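PDB 3RH3: DUF3829 domain-containing protein from Bacteroides thetaiotaomicron, which is of unknown function but folds as an all-alpha protein of two helical regions, and is probably a lipoprotein. Local coordinates for residues L92-V95 against R96-Y100; E158-K161 against D162-M165. All coordinates share one frame; numbering follows the deposited sequence.

Interaction 1 (L92-V95 against R96-Y100); sequences LFNV and RTQFY
Thr-97 turns its hydroxyl back onto the carbonyl of Phe-93, one turn earlier in the long alpha-helix 79-111. Its OG1 lies beside its own backbone N and opposite its carbonyl carbon (chi1 -60°), which lets OG1 donate to Phe-93 O at 2.9 Å. The backbone N of Thr-97 also bonds to that oxygen, and the two donors arrive from opposite faces of the carbonyl plane. Threonine suits this exposed mid-helix site because its hydroxyl can donate to the carbonyl four residues back. On the buried side Leu-92 meets helices 10-32 and 115-154, Val-95 packs on Leu-128, and Phe-99 fits among Ile-38, Val-41 and Leu-42, apolar residues suited to a bundle interior. Asn-94 and Gln-98 are polar residues on the solvent side; in the Asn-94 conformer described, one of two, the extended Gln-98 chain brings OE1 to 3.5 Å from Asn-94 ND2, a provisional approach. Arg-96 is extended from CG to NE, and NE bonds to the carbonyl of Val-32 on helix 10-32; Tyr-100 CE2 lies 3.8 Å above one face of the Arg-96 guanidinium, offset toward the rim. A water donates a third bond to Phe-93 O, at 3.1 Å, and the same water sits at the edge of the Arg-96 guanidinium, where it accepts a weak bond from NH1.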
ATOM      1  N   LEU A  92      11.883  -1.241  -8.046  1.00 39.80           N
ATOM      2  CA  LEU A  92      10.640  -1.992  -8.116  1.00 40.06           C
ATOM      3  C   LEU A  92      10.563  -2.843  -9.416  1.00 46.79           C
ATOM      4  O   LEU A  92      10.447  -4.062  -9.315  1.00 46.63           O
ATOM      5  CB  LEU A  92       9.436  -1.058  -7.993  1.00 39.64           C
ATOM      6  CG  LEU A  92       8.087  -1.755  -7.947  1.00 44.99           C
ATOM      7  CD1 LEU A  92       7.291  -1.302  -6.759  1.00 43.87           C
ATOM      8  CD2 LEU A  92       7.326  -1.541  -9.238  1.00 48.77           C
ATOM      9  N   PHE A  93      10.680  -2.208 -10.614  1.00 45.52           N
ATOM     10  CA  PHE A  93      10.589  -2.889 -11.913  1.00 45.96           C
ATOM     11  C   PHE A  93      11.696  -3.927 -12.122  1.00 50.93           C
ATOM     12  O   PHE A  93      11.430  -4.968 -12.735  1.00 51.80           O
ATOM     13  CB  PHE A  93      10.551  -1.883 -13.072  1.00 47.93           C
ATOM     14  CG  PHE A  93       9.242  -1.120 -13.127  1.00 49.13           C
ATOM     15  CD1 PHE A  93       8.045  -1.773 -13.398  1.00 53.33           C
ATOM     16  CD2 PHE A  93       9.205   0.253 -12.908  1.00 50.62           C
ATOM     17  CE1 PHE A  93       6.831  -1.070 -13.410  1.00 53.78           C
ATOM     18  CE2 PHE A  93       7.996   0.954 -12.926  1.00 52.92           C
ATOM     19  CZ  PHE A  93       6.817   0.289 -13.174  1.00 51.37           C
ATOM     20  N   ASN A  94      12.909  -3.670 -11.592  1.00 47.00           N
ATOM     21  CA  ASN A  94      14.050  -4.582 -11.680  0.50 48.43           C
ATOM     22  C   ASN A  94      13.751  -5.873 -10.885  1.00 53.09           C
ATOM     23  O   ASN A  94      13.898  -6.980 -11.414  1.00 54.55           O
ATOM     24  CB  ASN A  94      15.328  -3.875 -11.168  0.50 50.12           C
ATOM     25  CG  ASN A  94      16.531  -4.742 -10.847  0.50 74.55           C
ATOM     26  OD1 ASN A  94      17.138  -4.609  -9.776  0.50 68.48           O
ATOM     27  ND2 ASN A  94      16.938  -5.608 -11.772  0.50 67.74           N
ATOM     28  N   VAL A  95      13.310  -5.733  -9.620  1.00 48.72           N
ATOM     29  CA  VAL A  95      13.018  -6.918  -8.798  1.00 49.07           C
ATOM     30  C   VAL A  95      11.750  -7.639  -9.351  1.00 52.50           C
ATOM     31  O   VAL A  95      11.718  -8.860  -9.313  1.00 52.72           O
ATOM     32  CB  VAL A  95      12.962  -6.678  -7.262  1.00 51.90           C
ATOM     33  CG1 VAL A  95      14.279  -6.101  -6.746  1.00 51.35           C
ATOM     34  CG2 VAL A  95      11.790  -5.801  -6.853  1.00 50.32           C
ATOM     35  N   ARG A  96      10.794  -6.905  -9.964  1.00 47.96           N
ATOM     36  CA  ARG A  96       9.603  -7.516 -10.564  1.00 48.43           C
ATOM     37  C   ARG A  96       9.988  -8.397 -11.756  1.00 55.65           C
ATOM     38  O   ARG A  96       9.471  -9.506 -11.882  1.00 56.76           O
ATOM     39  CB  ARG A  96       8.595  -6.455 -11.002  1.00 46.09           C
ATOM     40  CG  ARG A  96       7.302  -7.045 -11.519  1.00 54.86           C
ATOM     41  CD  ARG A  96       6.364  -5.960 -11.966  1.00 66.46           C
ATOM     42  NE  ARG A  96       5.084  -6.513 -12.390  1.00 79.51           N
ATOM     43  CZ  ARG A  96       4.784  -6.809 -13.648  1.00 98.67           C
ATOM     44  NH1 ARG A  96       5.667  -6.597 -14.617  1.00 84.50           N
ATOM     45  NH2 ARG A  96       3.594  -7.312 -13.950  1.00 90.67           N
ATOM     46  N   THR A  97      10.896  -7.903 -12.618  1.00 53.89           N
ATOM     47  CA  THR A  97      11.383  -8.625 -13.793  1.00 55.18           C
ATOM     48  C   THR A  97      12.104  -9.893 -13.342  1.00 59.59           C
ATOM     49  O   THR A  97      11.808 -10.954 -13.887  1.00 61.36           O
ATOM     50  CB  THR A  97      12.257  -7.719 -14.669  1.00 63.03           C
ATOM     51  OG1 THR A  97      11.471  -6.601 -15.081  1.00 64.59           O
ATOM     52  CG2 THR A  97      12.795  -8.436 -15.896  1.00 60.87           C
ATOM     53  N   GLN A  98      13.015  -9.791 -12.337  1.00 54.65           N
ATOM     54  CA  GLN A  98      13.742 -10.933 -11.761  1.00 55.24           C
ATOM     55  C   GLN A  98      12.766 -11.985 -11.234  1.00 58.54           C
ATOM     56  O   GLN A  98      12.964 -13.176 -11.475  1.00 60.17           O
ATOM     57  CB  GLN A  98      14.655 -10.484 -10.612  1.00 56.34           C
ATOM     58  CG  GLN A  98      16.002  -9.920 -11.029  1.00 81.08           C
ATOM     59  CD  GLN A  98      16.822  -9.525  -9.819  1.00100.56           C
ATOM     60  OE1 GLN A  98      17.009  -8.336  -9.524  1.00 93.29           O
ATOM     61  NE2 GLN A  98      17.315 -10.515  -9.079  1.00 91.82           N
ATOM     62  N   PHE A  99      11.707 -11.540 -10.526  1.00 51.33           N
ATOM     63  CA  PHE A  99      10.676 -12.398  -9.945  1.00 50.48           C
ATOM     64  C   PHE A  99       9.966 -13.229 -11.025  1.00 58.14           C
ATOM     65  O   PHE A  99       9.926 -14.461 -10.915  1.00 58.22           O
ATOM     66  CB  PHE A  99       9.653 -11.564  -9.152  1.00 49.30           C
ATOM     67  CG  PHE A  99       8.609 -12.373  -8.417  1.00 49.24           C
ATOM     68  CD1 PHE A  99       8.848 -12.842  -7.129  1.00 50.92           C
ATOM     69  CD2 PHE A  99       7.375 -12.644  -9.003  1.00 49.86           C
ATOM     70  CE1 PHE A  99       7.881 -13.583  -6.445  1.00 51.21           C
ATOM     71  CE2 PHE A  99       6.410 -13.385  -8.321  1.00 51.83           C
ATOM     72  CZ  PHE A  99       6.670 -13.856  -7.046  1.00 49.82           C
ATOM     73  N   TYR A 100       9.429 -12.559 -12.070  1.00 56.06           N
ATOM     74  CA  TYR A 100       8.704 -13.256 -13.129  1.00 57.37           C
ATOM     75  C   TYR A 100       9.617 -14.057 -14.046  1.00 63.56           C
ATOM     76  O   TYR A 100       9.144 -15.058 -14.589  1.00 64.00           O
ATOM     77  CB  TYR A 100       7.822 -12.305 -13.923  1.00 57.55           C
ATOM     78  CG  TYR A 100       6.575 -11.964 -13.145  1.00 57.43           C
ATOM     79  CD1 TYR A 100       5.526 -12.875 -13.039  1.00 60.05           C
ATOM     80  CD2 TYR A 100       6.462 -10.756 -12.466  1.00 55.88           C
ATOM     81  CE1 TYR A 100       4.379 -12.569 -12.317  1.00 60.00           C
ATOM     82  CE2 TYR A 100       5.319 -10.439 -11.744  1.00 55.64           C
ATOM     83  CZ  TYR A 100       4.282 -11.350 -11.671  1.00 65.72           C
ATOM     84  OH  TYR A 100       3.155 -11.044 -10.963  1.00 70.90           O
TER
HETATM   85  O   HOH W   1       8.884  -5.451 -14.365  1.00 64.75           O

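Interaction 2 (E158-K161 against D162-M165); sequences EPLK and DQIM
Helix 161-181 begins here: a type I beta turn from Glu-158 to Lys-161 leads into it, with Leu-160 at the N-cap position. Lys-161 N closes the turn on Glu-158 O at 3.1 Å, and Pro-159 suits the second turn position because its ring already holds phi near the required value (-58°). The first helical bonds follow at once. Ile-164 N gives its hydrogen to Leu-160 O at 3.0 Å. Met-165 N, of a selenomethionine, does the same to Lys-161 O at 2.8 Å.

Side chains then close over this first turn. Ile-164 directs CG1 away from its own carbonyl carbon (chi1 -66°), bringing CD1 back over the turn. There CD1 lies 3.4 Å from Leu-160 O, the acceptor of the Ile-164 backbone bond, and 4.1 Å from CB of Leu-160. Glu-158 holds CG anti to its backbone N (chi1 -171°), which sets this methylene 3.7 Å from Ile-164 CD1, the two chains crossing at about a right angle; the bend at chi2 then sets the direction of the carboxylate. In the conformer described, one of two, Gln-163 folds at chi2 and its amide lies beside Leu-160, while NE2 makes a weak bond to the carbonyl of Pro-210. Leu-160 itself packs on Tyr-215 and on Glu-218 of helix 216-240. Lys-161 and Met-165, the latter also in one of two conformers, run side by side, both touching Ser-152 of helix 115-154.

Leucine brings no side-chain oxygen to the N-cap, so its contribution is apolar packing and a main-chain acceptor. The acidic group of Asp-162, in the first turn, would probably interact favourably with the helix dipole. The ammonium of Lys-161, not in contact with the Asp-162 carboxylate, may attract it modestly, though a positive charge at a helix start would probably be mildly unfavourable.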
ATOM      1  N   GLU A 158     -12.516  24.218   2.657  1.00 57.22           N
ATOM      2  CA  GLU A 158     -13.498  23.160   2.827  1.00 55.82           C
ATOM      3  C   GLU A 158     -13.919  23.088   4.307  1.00 58.25           C
ATOM      4  O   GLU A 158     -13.052  22.900   5.161  1.00 57.59           O
ATOM      5  CB  GLU A 158     -12.921  21.825   2.304  1.00 55.64           C
ATOM      6  CG  GLU A 158     -13.862  20.632   2.192  1.00 70.22           C
ATOM      7  CD  GLU A 158     -15.315  20.800   1.789  1.00 91.83           C
ATOM      8  OE1 GLU A 158     -15.585  21.349   0.696  1.00 82.93           O
ATOM      9  OE2 GLU A 158     -16.187  20.399   2.592  1.00 85.58           O
ATOM     10  N   PRO A 159     -15.229  23.255   4.648  1.00 54.44           N
ATOM     11  CA  PRO A 159     -15.641  23.187   6.075  1.00 53.55           C
ATOM     12  C   PRO A 159     -15.283  21.866   6.773  1.00 53.52           C
ATOM     13  O   PRO A 159     -15.071  21.875   7.979  1.00 53.68           O
ATOM     14  CB  PRO A 159     -17.162  23.360   6.014  1.00 56.20           C
ATOM     15  CG  PRO A 159     -17.410  24.045   4.720  1.00 61.44           C
ATOM     16  CD  PRO A 159     -16.389  23.534   3.773  1.00 55.82           C
ATOM     17  N   LEU A 160     -15.194  20.749   6.032  1.00 47.12           N
ATOM     18  CA  LEU A 160     -14.872  19.439   6.609  1.00 45.19           C
ATOM     19  C   LEU A 160     -13.453  18.976   6.278  1.00 50.12           C
ATOM     20  O   LEU A 160     -13.176  17.759   6.258  1.00 50.48           O
ATOM     21  CB  LEU A 160     -15.883  18.383   6.143  1.00 44.88           C
ATOM     22  CG  LEU A 160     -17.343  18.745   6.301  1.00 51.77           C
ATOM     23  CD1 LEU A 160     -18.191  17.848   5.465  1.00 52.74           C
ATOM     24  CD2 LEU A 160     -17.771  18.699   7.762  1.00 54.38           C
ATOM     25  N   LYS A 161     -12.540  19.938   6.085  1.00 45.87           N
ATOM     26  CA  LYS A 161     -11.126  19.694   5.794  1.00 44.06           C
ATOM     27  C   LYS A 161     -10.528  18.661   6.766  1.00 46.56           C
ATOM     28  O   LYS A 161      -9.999  17.647   6.301  1.00 44.38           O
ATOM     29  CB  LYS A 161     -10.340  21.019   5.862  1.00 46.89           C
ATOM     30  CG  LYS A 161      -8.857  20.940   5.501  1.00 55.95           C
ATOM     31  CD  LYS A 161      -8.147  22.221   5.900  1.00 64.19           C
ATOM     32  CE  LYS A 161      -6.665  22.147   5.677  1.00 79.52           C
ATOM     33  NZ  LYS A 161      -5.912  22.399   6.936  1.00 91.22           N
ATOM     34  N   ASP A 162     -10.661  18.888   8.102  1.00 43.59           N
ATOM     35  CA  ASP A 162     -10.086  18.028   9.147  1.00 42.66           C
ATOM     36  C   ASP A 162     -10.566  16.581   9.016  1.00 44.84           C
ATOM     37  O   ASP A 162      -9.740  15.667   9.100  1.00 43.41           O
ATOM     38  CB  ASP A 162     -10.410  18.558  10.549  1.00 47.02           C
ATOM     39  CG  ASP A 162      -9.833  19.920  10.916  1.00 64.65           C
ATOM     40  OD1 ASP A 162      -8.997  20.447  10.139  1.00 65.58           O
ATOM     41  OD2 ASP A 162     -10.205  20.451  11.994  1.00 75.78           O
ATOM     42  N   GLN A 163     -11.899  16.398   8.793  1.00 40.68           N
ATOM     43  CA  GLN A 163     -12.536  15.099   8.631  0.67 39.43           C
ATOM     44  C   GLN A 163     -11.957  14.378   7.386  1.00 41.66           C
ATOM     45  O   GLN A 163     -11.540  13.232   7.500  1.00 40.05           O
ATOM     46  CB  GLN A 163     -14.072  15.266   8.531  0.67 41.58           C
ATOM     47  CG  GLN A 163     -14.761  15.660   9.859  0.67 51.56           C
ATOM     48  CD  GLN A 163     -14.787  17.147  10.207  0.67 55.96           C
ATOM     49  OE1 GLN A 163     -13.994  17.971   9.712  0.67 46.10           O
ATOM     50  NE2 GLN A 163     -15.649  17.506  11.153  0.67 32.38           N
ATOM     51  N   ILE A 164     -11.917  15.065   6.208  1.00 38.97           N
ATOM     52  CA  ILE A 164     -11.406  14.531   4.936  1.00 37.40           C
ATOM     53  C   ILE A 164      -9.923  14.154   5.067  1.00 40.27           C
ATOM     54  O   ILE A 164      -9.535  13.041   4.675  1.00 38.70           O
ATOM     55  CB  ILE A 164     -11.659  15.523   3.765  1.00 40.32           C
ATOM     56  CG1 ILE A 164     -13.187  15.658   3.513  1.00 40.22           C
ATOM     57  CG2 ILE A 164     -10.911  15.075   2.472  1.00 39.55           C
ATOM     58  CD1 ILE A 164     -13.648  16.971   2.973  1.00 41.54           C
HETATM   59  N   MSE A 165      -9.109  15.068   5.616  1.00 37.05           N
HETATM   60  CA  MSE A 165      -7.669  14.858   5.853  0.50 34.99           C
HETATM   61  C   MSE A 165      -7.448  13.613   6.720  1.00 38.69           C
HETATM   62  O   MSE A 165      -6.602  12.785   6.411  1.00 37.19           O
HETATM   63  CB  MSE A 165      -7.022  16.088   6.538  0.50 37.29           C
HETATM   64  CG  MSE A 165      -6.983  17.344   5.672  0.50 44.02           C
HETATM   65 SE   MSE A 165      -6.082  17.102   3.972  0.38 49.39          SE
HETATM   66  CE  MSE A 165      -4.277  17.007   4.653  0.50 44.95           C
TER

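Both contacts are local, spanning successive residues of one chain, but they serve different places in the fold. Interaction 1 lies within helix 79-111, partly buried, with one side facing helices 10-32, 35-46 and 115-154; interaction 2 is a surface contact where a loop becomes helix 161-181. Helix 115-154 borders both. Their centres are 39 Å apart, across the middle of the molecule, in the N-terminal DUF6845 and the C-terminal DUF3829-like regions. One mid-helix carbonyl, that of Phe-93, also accepts a hydroxyl and a water, whereas the helix start is built from a beta turn, two straight backbone bonds and aliphatic contacts. Neither contact contains a salt bridge between its segments.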